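Uncharacterized ATP-binding protein MJ1010 (Methanocaldococcus jannaschii DSM 2661, PDB 3BJO) is of unknown function but is probably an ATP-binding protein whose C-terminal domain belongs to the helix-turn-helix clan. Local coordinates at residues L11-D14 / E15-K18; K20-L23 / S24-Y28. All coordinates share one frame; numbering follows the deposited sequence.

Contact 1. Residues L11-D14 / E15-K18; sequences LLMD and EISK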
ATOM      1  N   LEU A  11       7.938  -5.590  14.744  1.00 41.49           N
ATOM      2  CA  LEU A  11       6.712  -5.386  13.988  1.00 40.78           C
ATOM      3  C   LEU A  11       7.045  -4.584  12.727  1.00 41.79           C
ATOM      4  O   LEU A  11       6.511  -4.850  11.656  1.00 43.11           O
ATOM      5  CB  LEU A  11       5.652  -4.692  14.856  1.00 39.75           C
ATOM      6  CG  LEU A  11       5.140  -5.496  16.088  1.00 42.05           C
ATOM      7  CD1 LEU A  11       4.145  -4.710  16.961  1.00 42.89           C
ATOM      8  CD2 LEU A  11       4.599  -6.880  15.666  1.00 37.90           C
ATOM      9  N   LEU A  12       7.918  -3.598  12.879  1.00 42.53           N
ATOM     10  CA  LEU A  12       8.340  -2.708  11.798  1.00 42.02           C
ATOM     11  C   LEU A  12       9.078  -3.451  10.675  1.00 44.05           C
ATOM     12  O   LEU A  12       8.741  -3.279   9.481  1.00 43.68           O
ATOM     13  CB  LEU A  12       9.193  -1.546  12.367  1.00 41.76           C
ATOM     14  CG  LEU A  12       8.467  -0.407  13.154  1.00 38.28           C
ATOM     15  CD1 LEU A  12       9.420   0.405  13.949  1.00 39.32           C
ATOM     16  CD2 LEU A  12       7.688   0.497  12.199  1.00 38.47           C
HETATM   17  N   MSE A  13      10.073  -4.246  11.057  1.00 44.54           N
HETATM   18  CA  MSE A  13      10.865  -5.084  10.145  1.00 46.74           C
HETATM   19  C   MSE A  13      10.016  -6.137   9.445  1.00 47.38           C
HETATM   20  O   MSE A  13      10.146  -6.359   8.233  1.00 47.96           O
HETATM   21  CB  MSE A  13      12.020  -5.780  10.885  1.00 47.37           C
HETATM   22  CG  MSE A  13      13.113  -4.869  11.437  1.00 51.55           C
HETATM   23 SE   MSE A  13      13.750  -3.425  10.177  0.70 63.20          SE
HETATM   24  CE  MSE A  13      14.414  -4.540   8.695  1.00 60.08           C
ATOM     25  N   ASP A  14       9.165  -6.815  10.201  1.00 47.36           N
ATOM     26  CA  ASP A  14       8.237  -7.764   9.623  1.00 47.19           C
ATOM     27  C   ASP A  14       7.413  -7.137   8.498  1.00 47.65           C
ATOM     28  O   ASP A  14       7.194  -7.780   7.488  1.00 46.79           O
ATOM     29  CB  ASP A  14       7.290  -8.289  10.719  1.00 47.86           C
ATOM     30  CG  ASP A  14       6.279  -9.300  10.202  1.00 48.92           C
ATOM     31  OD1 ASP A  14       6.710 -10.422   9.804  1.00 47.72           O
ATOM     32  OD2 ASP A  14       5.048  -8.979  10.256  1.00 48.60           O
ATOM     33  N   GLU A  15       6.929  -5.904   8.685  1.00 46.92           N
ATOM     34  CA  GLU A  15       6.028  -5.317   7.730  1.00 46.48           C
ATOM     35  C   GLU A  15       6.835  -4.905   6.521  1.00 46.81           C
ATOM     36  O   GLU A  15       6.328  -4.931   5.439  1.00 47.08           O
ATOM     37  CB  GLU A  15       5.279  -4.100   8.284  1.00 46.23           C
ATOM     38  CG  GLU A  15       4.444  -3.298   7.182  1.00 46.62           C
ATOM     39  CD  GLU A  15       3.513  -4.190   6.335  1.00 48.61           C
ATOM     40  OE1 GLU A  15       3.017  -5.216   6.863  1.00 44.95           O
ATOM     41  OE2 GLU A  15       3.314  -3.901   5.133  1.00 50.67           O
ATOM     42  N   ILE A  16       8.098  -4.535   6.718  1.00 46.81           N
ATOM     43  CA  ILE A  16       9.012  -4.304   5.615  1.00 46.70           C
ATOM     44  C   ILE A  16       9.199  -5.556   4.743  1.00 46.88           C
ATOM     45  O   ILE A  16       9.150  -5.455   3.509  1.00 47.01           O
ATOM     46  CB  ILE A  16      10.395  -3.699   6.081  1.00 46.92           C
ATOM     47  CG1 ILE A  16      10.215  -2.214   6.459  1.00 45.02           C
ATOM     48  CG2 ILE A  16      11.481  -3.819   4.955  1.00 46.64           C
ATOM     49  CD1 ILE A  16      11.398  -1.569   7.141  1.00 45.94           C
ATOM     50  N   SER A  17       9.412  -6.718   5.357  1.00 46.96           N
ATOM     51  CA  SER A  17       9.529  -7.954   4.605  1.00 47.84           C
ATOM     52  C   SER A  17       8.237  -8.220   3.868  1.00 47.15           C
ATOM     53  O   SER A  17       8.251  -8.648   2.722  1.00 47.91           O
ATOM     54  CB  SER A  17       9.803  -9.170   5.517  1.00 48.14           C
ATOM     55  OG  SER A  17      10.888  -8.871   6.367  1.00 54.32           O
ATOM     56  N   LYS A  18       7.118  -7.978   4.527  1.00 46.79           N
ATOM     57  CA  LYS A  18       5.825  -8.222   3.912  1.00 47.29           C
ATOM     58  C   LYS A  18       5.593  -7.328   2.692  1.00 45.63           C
ATOM     59  O   LYS A  18       5.099  -7.768   1.657  1.00 45.07           O
ATOM     60  CB  LYS A  18       4.699  -8.031   4.944  1.00 47.46           C
ATOM     61  CG  LYS A  18       4.447  -9.292   5.765  1.00 49.41           C
ATOM     62  CD  LYS A  18       3.463  -9.072   6.936  1.00 50.52           C
ATOM     63  CE  LYS A  18       3.456 -10.360   7.778  1.00 56.93           C
ATOM     64  NZ  LYS A  18       3.014 -10.227   9.225  1.00 61.58           N
TER
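Asp14 and Lys18 form a salt bridge one turn apart on helix 3-24. Asp14 OD2 lies 2.6 Å from Lys18 NZ and uses its syn lone pair, the one on the side of OD1. Asp14 CG stands anti to the backbone N (chi1 -180°), with the carboxylate projecting from the side of the helix. The Lys18 chain, extended beyond CG, runs back toward the N-terminal end to meet it, and its CE also passes OD2 at 3.3 Å. Backbone bonds of the i to i+4 kind hold the turn. Glu15 N donates to Leu11 O, Ile16 N to Leu12 O and Lys18 N to Asp14 O. The bond from Ser17 N to Met13 O is 3.0 Å long, with an angle of 161° at the hydrogen. Ser17 OG lies 3.2 Å from the same oxygen. The apolar contact is slight: the selenium SE of selenomethionine Met13 is 4.3 Å from Ile16 CD1. Leu11, Leu12 and Glu15 touch helix 93-102, through Leu94, Asn97 and Val95. The stretch is thus a surface segment of a long helix packed against the C-terminal helix. The ammonium group of Lys18 probably offsets some of the repulsion between two carboxylates, whose Asp14 OD2 and Glu15 OE1 are 5.5 Å apart.

Contact 2. Residues K20-L23 / S24-Y28; sequences KDFL and SNLDY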
ATOM      1  N   LYS A  20       7.867  -5.865   0.838  1.00 45.19           N
ATOM      2  CA  LYS A  20       8.852  -6.298  -0.174  1.00 45.58           C
ATOM      3  C   LYS A  20       8.384  -7.529  -0.952  1.00 46.08           C
ATOM      4  O   LYS A  20       8.583  -7.612  -2.175  1.00 44.25           O
ATOM      5  CB  LYS A  20      10.205  -6.638   0.483  1.00 45.01           C
ATOM      6  CG  LYS A  20      11.073  -5.427   0.711  1.00 46.25           C
ATOM      7  CD  LYS A  20      12.432  -5.874   1.260  1.00 48.93           C
ATOM      8  CE  LYS A  20      13.515  -4.796   1.200  1.00 49.89           C
ATOM      9  NZ  LYS A  20      14.730  -5.322   1.921  1.00 51.57           N
ATOM     10  N   ASP A  21       7.805  -8.487  -0.215  1.00 45.34           N
ATOM     11  CA  ASP A  21       7.218  -9.667  -0.817  1.00 47.54           C
ATOM     12  C   ASP A  21       6.021  -9.284  -1.707  1.00 46.70           C
ATOM     13  O   ASP A  21       5.908  -9.769  -2.826  1.00 45.55           O
ATOM     14  CB  ASP A  21       6.744 -10.650   0.260  1.00 48.12           C
ATOM     15  CG  ASP A  21       7.900 -11.484   0.874  1.00 54.57           C
ATOM     16  OD1 ASP A  21       9.107 -11.221   0.614  1.00 59.24           O
ATOM     17  OD2 ASP A  21       7.593 -12.432   1.642  1.00 60.78           O
ATOM     18  N   PHE A  22       5.122  -8.446  -1.186  1.00 45.59           N
ATOM     19  CA  PHE A  22       3.982  -7.932  -1.964  1.00 45.47           C
ATOM     20  C   PHE A  22       4.461  -7.362  -3.299  1.00 45.57           C
ATOM     21  O   PHE A  22       3.878  -7.628  -4.371  1.00 45.25           O
ATOM     22  CB  PHE A  22       3.228  -6.822  -1.169  1.00 45.57           C
ATOM     23  CG  PHE A  22       2.239  -6.015  -2.012  1.00 45.85           C
ATOM     24  CD1 PHE A  22       1.007  -6.557  -2.391  1.00 46.31           C
ATOM     25  CD2 PHE A  22       2.560  -4.753  -2.440  1.00 46.73           C
ATOM     26  CE1 PHE A  22       0.118  -5.832  -3.136  1.00 47.13           C
ATOM     27  CE2 PHE A  22       1.677  -4.000  -3.241  1.00 48.90           C
ATOM     28  CZ  PHE A  22       0.441  -4.546  -3.565  1.00 49.07           C
ATOM     29  N   LEU A  23       5.492  -6.528  -3.220  1.00 44.40           N
ATOM     30  CA  LEU A  23       5.918  -5.758  -4.381  1.00 43.37           C
ATOM     31  C   LEU A  23       6.683  -6.683  -5.344  1.00 43.30           C
ATOM     32  O   LEU A  23       6.507  -6.598  -6.553  1.00 42.50           O
ATOM     33  CB  LEU A  23       6.822  -4.612  -3.925  1.00 43.27           C
ATOM     34  CG  LEU A  23       6.162  -3.446  -3.190  1.00 44.42           C
ATOM     35  CD1 LEU A  23       7.237  -2.431  -2.815  1.00 41.92           C
ATOM     36  CD2 LEU A  23       5.123  -2.833  -4.129  1.00 44.88           C
ATOM     37  N   SER A  24       7.488  -7.596  -4.799  1.00 41.29           N
ATOM     38  CA  SER A  24       8.237  -8.540  -5.654  1.00 42.23           C
ATOM     39  C   SER A  24       7.308  -9.478  -6.423  1.00 42.04           C
ATOM     40  O   SER A  24       7.613  -9.892  -7.537  1.00 41.09           O
ATOM     41  CB  SER A  24       9.224  -9.356  -4.838  1.00 41.74           C
ATOM     42  OG  SER A  24      10.242  -8.511  -4.349  1.00 44.73           O
ATOM     43  N   ASN A  25       6.162  -9.779  -5.846  1.00 41.80           N
ATOM     44  CA  ASN A  25       5.173 -10.676  -6.482  1.00 42.56           C
ATOM     45  C   ASN A  25       4.639 -10.025  -7.742  1.00 41.80           C
ATOM     46  O   ASN A  25       4.040 -10.677  -8.582  1.00 40.28           O
ATOM     47  CB  ASN A  25       3.991 -10.858  -5.528  1.00 43.17           C
ATOM     48  CG  ASN A  25       2.929 -11.811  -6.072  1.00 47.67           C
ATOM     49  OD1 ASN A  25       3.204 -13.001  -6.353  1.00 50.19           O
ATOM     50  ND2 ASN A  25       1.705 -11.299  -6.217  1.00 49.21           N
ATOM     51  N   LEU A  26       4.807  -8.711  -7.840  1.00 41.10           N
ATOM     52  CA  LEU A  26       4.310  -7.982  -9.046  1.00 41.49           C
ATOM     53  C   LEU A  26       5.272  -8.008 -10.208  1.00 41.68           C
ATOM     54  O   LEU A  26       4.937  -7.499 -11.296  1.00 42.59           O
ATOM     55  CB  LEU A  26       3.958  -6.536  -8.715  1.00 40.56           C
ATOM     56  CG  LEU A  26       2.987  -6.343  -7.553  1.00 42.93           C
ATOM     57  CD1 LEU A  26       2.935  -4.790  -7.284  1.00 44.80           C
ATOM     58  CD2 LEU A  26       1.618  -6.921  -7.938  1.00 42.51           C
ATOM     59  N   ASP A  27       6.467  -8.562 -10.020  1.00 40.85           N
ATOM     60  CA  ASP A  27       7.459  -8.553 -11.108  1.00 41.41           C
ATOM     61  C   ASP A  27       6.992  -9.235 -12.367  1.00 41.28           C
ATOM     62  O   ASP A  27       7.296  -8.772 -13.449  1.00 42.05           O
ATOM     63  CB  ASP A  27       8.796  -9.199 -10.680  1.00 41.15           C
ATOM     64  CG  ASP A  27       9.523  -8.410  -9.581  1.00 42.27           C
ATOM     65  OD1 ASP A  27       9.163  -7.242  -9.302  1.00 44.42           O
ATOM     66  OD2 ASP A  27      10.434  -8.983  -8.966  1.00 39.74           O
ATOM     67  N   TYR A  28       6.325 -10.385 -12.239  1.00 42.48           N
ATOM     68  CA  TYR A  28       5.910 -11.184 -13.410  1.00 42.78           C
ATOM     69  C   TYR A  28       4.393 -11.333 -13.491  1.00 45.24           C
ATOM     70  O   TYR A  28       3.902 -12.213 -14.153  1.00 44.79           O
ATOM     71  CB  TYR A  28       6.629 -12.563 -13.420  1.00 41.48           C
ATOM     72  CG  TYR A  28       8.101 -12.349 -13.226  1.00 37.97           C
ATOM     73  CD1 TYR A  28       8.859 -11.677 -14.186  1.00 35.91           C
ATOM     74  CD2 TYR A  28       8.713 -12.717 -12.044  1.00 35.45           C
ATOM     75  CE1 TYR A  28      10.236 -11.412 -13.964  1.00 34.57           C
ATOM     76  CE2 TYR A  28      10.071 -12.480 -11.821  1.00 34.28           C
ATOM     77  CZ  TYR A  28      10.817 -11.797 -12.748  1.00 36.03           C
ATOM     78  OH  TYR A  28      12.152 -11.539 -12.461  1.00 36.64           O
TER
HETATM   79  O   HOH W   1       1.363  -8.467  -5.225  1.00 41.52           O
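Leu26 packs back against Phe22 and Leu23 just past the end of helix 3-24. Its CB sits 3.3 Å from Leu23 O, and CG lies 3.5 Å from Phe22 O. From CG, the CD1 branch reaches both apolar neighbours. It approaches the Phe22 ring obliquely, 4.3 Å from CE2, and is equally far from Leu23 CD2. Leu26 CG is anti to its own carbonyl carbon (chi1 -54°), and this turns the branch back toward the helix. Outside the segments, Leu26 also meets Ile47 of helix 44-52, Tyr72 of helix 67-75 and Pro31. With an alanine here, the side chains of Phe22 and Leu23 would probably lose their shared apolar neighbour, and a gap would be likely to open toward Ile47 and Tyr72.

The backbone changes course at this point. Asn25 N still donates to Asp21 O, as in an alpha-helix, but Leu26 N bonds to Leu23 O, three residues back. That donor stands above the carbonyl plane, 60° out of it. Asn25 and Leu26 are the middle residues of a type I beta turn from Ser24 to Asp27, which leads the chain into the loop before strand 32-35.

Lys20 O is gripped twice by Ser24, from opposite faces of its plane: N donates at 2.8 Å and OG at 2.9 Å. A water joins Phe22 O to Asn25 ND2, donating to the oxygen and accepting from the amide nitrogen. Asp27 OD1 forms a salt bridge with Lys44, linking the turn to helix 44-52.

Contacts 1 and 2 follow one another along helix 3-24, their centres about 15 Å apart. A single residue separates residues 11-18 from residues 20-28, and the two contacts do not otherwise touch. Contact 1 lies on the surface in the body of the helix, whereas contact 2 is partly buried at its C-terminal end. Helix 93-102 connects them in space: Leu94, Val95 and Asn97 meet contact 1, and Val102 meets Lys20 and Leu23 of contact 2. Helices 44-52 and 67-75 are further neighbours of contact 2. The centres of contacts 1 and 2 lie about 13 Å and 12 Å from the centre of the chain.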